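Local coordinates for CELL division protein FTSZ homolog 1 (Methanocaldococcus jannaschii, PDB 2VAP) that binds and hydrolyses GTP and, as a tubulin homologue, probably polymerises into the contractile ring that forms at the future division site and recruits other division proteins, at residues A81-R93 and G104-A118. Numbering follows the deposited sequence.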
loop_
_atom_site.group_PDB
_atom_site.type_symbol
_atom_site.label_atom_id
_atom_site.label_comp_id
_atom_site.label_asym_id
_atom_site.label_seq_id
_atom_site.Cartn_x
_atom_site.Cartn_y
_atom_site.Cartn_z
ATOM N N ALA A 81 13.883 -10.633 2.882
ATOM C CA ALA A 81 13.862 -9.195 3.164
ATOM C C ALA A 81 15.272 -8.621 3.268
ATOM O O ALA A 81 16.231 -9.355 3.511
ATOM C CB ALA A 81 13.091 -8.922 4.455
ATOM N N ASP A 82 15.390 -7.305 3.087
ATOM C CA ASP A 82 16.652 -6.602 3.327
ATOM C C ASP A 82 17.019 -6.648 4.808
ATOM O O ASP A 82 18.193 -6.780 5.162
ATOM C CB ASP A 82 16.568 -5.144 2.861
ATOM C CG ASP A 82 16.484 -5.009 1.351
ATOM O OD1 ASP A 82 17.235 -5.708 0.637
ATOM O OD2 ASP A 82 15.672 -4.187 0.878
ATOM N N LYS A 83 16.003 -6.540 5.664
ATOM C CA LYS A 83 16.182 -6.559 7.114
ATOM C C LYS A 83 15.039 -7.317 7.786
ATOM O O LYS A 83 13.870 -7.118 7.452
ATOM C CB LYS A 83 16.273 -5.125 7.658
ATOM C CG LYS A 83 16.378 -5.002 9.182
ATOM C CD LYS A 83 17.717 -5.502 9.712
ATOM C CE LYS A 83 17.772 -5.414 11.228
ATOM N NZ LYS A 83 19.050 -5.953 11.771
ATOM N N LYS A 84 15.391 -8.193 8.725
ATOM C CA LYS A 84 14.403 -8.934 9.508
ATOM C C LYS A 84 14.533 -8.581 10.985
ATOM O O LYS A 84 15.644 -8.506 11.516
ATOM C CB LYS A 84 14.573 -10.445 9.327
ATOM C CG LYS A 84 14.519 -10.929 7.888
ATOM C CD LYS A 84 14.733 -12.432 7.824
ATOM C CE LYS A 84 15.295 -12.852 6.481
ATOM N NZ LYS A 84 15.358 -14.335 6.355
ATOM N N ILE A 85 13.395 -8.361 11.639
ATOM C CA ILE A 85 13.371 -8.081 13.074
ATOM C C ILE A 85 12.400 -9.021 13.781
ATOM O O ILE A 85 11.196 -9.012 13.504
ATOM C CB ILE A 85 12.981 -6.607 13.388
ATOM C CG1 ILE A 85 13.892 -5.622 12.647
ATOM C CG2 ILE A 85 13.029 -6.347 14.897
ATOM C CD1 ILE A 85 13.358 -4.196 12.597
ATOM N N LEU A 86 12.931 -9.835 14.690
ATOM C CA LEU A 86 12.094 -10.642 15.566
ATOM C C LEU A 86 11.687 -9.794 16.762
ATOM O O LEU A 86 12.506 -9.495 17.633
ATOM C CB LEU A 86 12.828 -11.909 16.021
ATOM C CG LEU A 86 12.011 -12.903 16.852
ATOM C CD1 LEU A 86 10.978 -13.634 15.997
ATOM C CD2 LEU A 86 12.932 -13.891 17.535
ATOM N N ILE A 87 10.419 -9.394 16.787
ATOM C CA ILE A 87 9.907 -8.542 17.859
ATOM C C ILE A 87 9.439 -9.362 19.063
ATOM O O ILE A 87 8.967 -10.492 18.913
ATOM C CB ILE A 87 8.797 -7.566 17.368
ATOM C CG1 ILE A 87 7.612 -8.328 16.761
ATOM C CG2 ILE A 87 9.376 -6.562 16.365
ATOM C CD1 ILE A 87 6.341 -7.498 16.607
ATOM N N GLY A 88 9.594 -8.786 20.253
ATOM C CA GLY A 88 9.202 -9.438 21.503
ATOM C C GLY A 88 10.024 -10.666 21.846
ATOM O O GLY A 88 9.474 -11.692 22.256
ATOM N N LYS A 89 11.342 -10.557 21.679
ATOM C CA LYS A 89 12.276 -11.643 21.992
ATOM C C LYS A 89 12.199 -12.066 23.457
ATOM O O LYS A 89 12.319 -13.251 23.776
ATOM C CB LYS A 89 13.713 -11.236 21.652
ATOM C CG LYS A 89 14.037 -11.225 20.168
ATOM C CD LYS A 89 15.479 -10.806 19.933
ATOM C CE LYS A 89 15.854 -10.920 18.467
ATOM N NZ LYS A 89 17.258 -10.487 18.222
ATOM N N LYS A 90 11.996 -11.087 24.336
ATOM C CA LYS A 90 11.902 -11.323 25.777
ATOM C C LYS A 90 10.457 -11.555 26.227
ATOM O O LYS A 90 10.196 -11.768 27.415
ATOM C CB LYS A 90 12.514 -10.146 26.548
ATOM C CG LYS A 90 13.984 -9.883 26.241
ATOM C CD LYS A 90 14.462 -8.594 26.895
ATOM C CE LYS A 90 15.863 -8.213 26.436
ATOM N NZ LYS A 90 16.910 -9.141 26.950
ATOM N N LEU A 91 9.527 -11.526 25.274
ATOM C CA LEU A 91 8.102 -11.652 25.572
ATOM C C LEU A 91 7.531 -13.003 25.139
ATOM O O LEU A 91 6.963 -13.730 25.956
ATOM C CB LEU A 91 7.316 -10.504 24.922
ATOM C CG LEU A 91 5.882 -10.238 25.395
ATOM C CD1 LEU A 91 5.870 -9.521 26.741
ATOM C CD2 LEU A 91 5.126 -9.427 24.356
ATOM N N THR A 92 7.682 -13.334 23.858
ATOM C CA THR A 92 7.108 -14.564 23.305
ATOM C C THR A 92 8.153 -15.554 22.786
ATOM O O THR A 92 7.807 -16.649 22.337
ATOM C CB THR A 92 6.062 -14.266 22.209
ATOM O OG1 THR A 92 6.536 -13.214 21.359
ATOM C CG2 THR A 92 4.748 -13.843 22.844
ATOM N N ARG A 93 9.426 -15.163 22.856
ATOM C CA ARG A 93 10.564 -16.048 22.561
ATOM C C ARG A 93 10.541 -16.653 21.147
ATOM O O ARG A 93 11.061 -17.750 20.923
ATOM C CB ARG A 93 10.682 -17.165 23.620
ATOM C CG ARG A 93 10.364 -16.746 25.063
ATOM C CD ARG A 93 11.468 -15.908 25.690
ATOM N NE ARG A 93 12.667 -16.702 25.938
ATOM C CZ ARG A 93 12.943 -17.322 27.082
ATOM N NH1 ARG A 93 12.118 -17.240 28.119
ATOM N NH2 ARG A 93 14.064 -18.017 27.191
ATOM N N GLY A 104 1.000 -8.685 20.094
ATOM C CA GLY A 104 1.697 -8.054 18.972
ATOM C C GLY A 104 2.122 -6.625 19.266
ATOM O O GLY A 104 3.225 -6.211 18.898
ATOM N N GLU A 105 1.244 -5.880 19.937
ATOM C CA GLU A 105 1.513 -4.496 20.333
ATOM C C GLU A 105 2.662 -4.409 21.335
ATOM O O GLU A 105 3.591 -3.617 21.155
ATOM C CB GLU A 105 0.250 -3.851 20.918
ATOM C CG GLU A 105 0.396 -2.368 21.261
ATOM C CD GLU A 105 -0.834 -1.789 21.943
ATOM O OE1 GLU A 105 -1.199 -0.638 21.627
ATOM O OE2 GLU A 105 -1.437 -2.479 22.794
ATOM N N GLU A 106 2.591 -5.229 22.382
ATOM C CA GLU A 106 3.606 -5.254 23.436
ATOM C C GLU A 106 4.970 -5.688 22.898
ATOM O O GLU A 106 6.005 -5.161 23.315
ATOM C CB GLU A 106 3.160 -6.167 24.584
ATOM C CG GLU A 106 3.908 -5.955 25.901
ATOM C CD GLU A 106 3.583 -4.627 26.574
ATOM O OE1 GLU A 106 4.493 -4.042 27.198
ATOM O OE2 GLU A 106 2.423 -4.167 26.484
ATOM N N ALA A 107 4.961 -6.641 21.967
ATOM C CA ALA A 107 6.180 -7.127 21.326
ATOM C C ALA A 107 6.870 -6.031 20.514
ATOM O O ALA A 107 8.094 -5.891 20.564
ATOM C CB ALA A 107 5.873 -8.325 20.445
ATOM N N ALA A 108 6.075 -5.261 19.773
ATOM C CA ALA A 108 6.587 -4.156 18.966
ATOM C C ALA A 108 7.156 -3.038 19.838
ATOM O O ALA A 108 8.198 -2.464 19.514
ATOM C CB ALA A 108 5.500 -3.622 18.048
ATOM N N LYS A 109 6.471 -2.743 20.943
ATOM C CA LYS A 109 6.923 -1.729 21.900
ATOM C C LYS A 109 8.251 -2.111 22.552
ATOM O O LYS A 109 9.102 -1.250 22.782
ATOM C CB LYS A 109 5.856 -1.474 22.968
ATOM C CG LYS A 109 4.668 -0.659 22.478
ATOM C CD LYS A 109 3.627 -0.485 23.570
ATOM C CE LYS A 109 2.461 0.364 23.089
ATOM N NZ LYS A 109 1.431 0.544 24.149
ATOM N N GLU A 110 8.417 -3.403 22.839
ATOM C CA GLU A 110 9.668 -3.942 23.376
ATOM C C GLU A 110 10.826 -3.738 22.395
ATOM O O GLU A 110 11.949 -3.430 22.801
ATOM C CB GLU A 110 9.505 -5.432 23.704
ATOM C CG GLU A 110 10.740 -6.096 24.315
ATOM C CD GLU A 110 10.630 -7.611 24.374
ATOM O OE1 GLU A 110 9.694 -8.121 25.023
ATOM O OE2 GLU A 110 11.491 -8.292 23.777
ATOM N N SER A 111 10.537 -3.901 21.105
ATOM C CA SER A 111 11.554 -3.814 20.060
ATOM C C SER A 111 11.517 -2.480 19.307
ATOM O O SER A 111 12.002 -2.388 18.176
ATOM C CB SER A 111 11.397 -4.978 19.077
ATOM O OG SER A 111 11.370 -6.222 19.756
ATOM N N ALA A 112 10.960 -1.452 19.947
ATOM C CA ALA A 112 10.781 -0.134 19.325
ATOM C C ALA A 112 12.077 0.477 18.789
ATOM O O ALA A 112 12.085 1.066 17.707
ATOM C CB ALA A 112 10.096 0.828 20.293
ATOM N N GLU A 113 13.164 0.330 19.546
ATOM C CA GLU A 113 14.465 0.872 19.151
ATOM C C GLU A 113 15.047 0.182 17.916
ATOM O O GLU A 113 15.683 0.832 17.082
ATOM C CB GLU A 113 15.461 0.812 20.316
ATOM C CG GLU A 113 15.137 1.758 21.476
ATOM C CD GLU A 113 15.232 3.232 21.100
ATOM O OE1 GLU A 113 16.165 3.611 20.359
ATOM O OE2 GLU A 113 14.373 4.016 21.557
ATOM N N GLU A 114 14.827 -1.127 17.803
ATOM C CA GLU A 114 15.272 -1.890 16.634
ATOM C C GLU A 114 14.452 -1.543 15.391
ATOM O O GLU A 114 14.999 -1.458 14.287
ATOM C CB GLU A 114 15.221 -3.398 16.904
ATOM C CG GLU A 114 16.342 -3.905 17.805
ATOM C CD GLU A 114 16.446 -5.420 17.828
ATOM O OE1 GLU A 114 16.505 -5.993 18.936
ATOM O OE2 GLU A 114 16.470 -6.039 16.741
ATOM N N ILE A 115 13.149 -1.345 15.578
ATOM C CA ILE A 115 12.263 -0.903 14.497
ATOM C C ILE A 115 12.677 0.493 14.015
ATOM O O ILE A 115 12.808 0.722 12.811
ATOM C CB ILE A 115 10.764 -0.926 14.920
ATOM C CG1 ILE A 115 10.320 -2.359 15.245
ATOM C CG2 ILE A 115 9.876 -0.333 13.819
ATOM C CD1 ILE A 115 9.006 -2.457 16.012
ATOM N N LYS A 116 12.903 1.402 14.963
ATOM C CA LYS A 116 13.335 2.770 14.661
ATOM C C LYS A 116 14.639 2.797 13.862
ATOM O O LYS A 116 14.757 3.541 12.886
ATOM C CB LYS A 116 13.484 3.586 15.951
ATOM C CG LYS A 116 13.781 5.067 15.732
ATOM C CD LYS A 116 14.058 5.773 17.048
ATOM C CE LYS A 116 14.540 7.197 16.817
ATOM N NZ LYS A 116 14.853 7.894 18.095
ATOM N N ALA A 117 15.603 1.975 14.276
ATOM C CA ALA A 117 16.909 1.899 13.620
ATOM C C ALA A 117 16.817 1.424 12.170
ATOM O O ALA A 117 17.590 1.865 11.318
ATOM C CB ALA A 117 17.851 1.002 14.416
ATOM N N ALA A 118 15.863 0.535 11.898
ATOM C CA ALA A 118 15.681 -0.041 10.565
ATOM C C ALA A 118 15.019 0.924 9.580
ATOM O O ALA A 118 15.198 0.796 8.366
ATOM C CB ALA A 118 14.885 -1.334 10.652
HETATM O O HOH W 1 18.283 -4.977 14.554
HETATM O O HOH W 2 14.715 -8.034 17.309
HETATM O O HOH W 3 12.840 -7.958 21.229
#
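Glu110 and Ser111, where helix 101-110 gives way to helix 112-119, grip the backbone of the turn after strand 83-86. The extended Glu110 side chain offers the syn lone pair of OE2 to Lys90 N, 2.9 Å away and nearly straight at 165°, while OE1 lies against Leu91 CB. Ser111 OG receives Gly88 N at 3.2 Å, and a water joins this hydroxyl to Lys89 N. Replacing Glu110 by an alanine is likely to leave Lys90 N without its carboxylate acceptor and to open a gap beside Leu91 CB. Glu114 OE2 is bridged by separate waters to Lys83 NZ and Leu86 O.

Apolar packing joins the rest. With chi1 at 59°, Ile87 CG1 sits between its own backbone N and carbonyl carbon, CD1 reaches Ala107 CB (4.0 Å) and CG2 lies on Ser111 CB. Ile85 CD1 meets Ala118 CB at 3.8 Å. Leu91 CD2 rests on Glu106 CB, and Ala107 CB abuts Gly88 CA (3.7 Å), where a side chain would hit that methyl and phi is positive.

Strand 83-86 and helix 112-118 run antiparallel at 170°, helix against edge strand of the Rossmann-like sheet in the tubulin/FtsZ GTPase domain, while helix 101-110 leads toward the bound GDP.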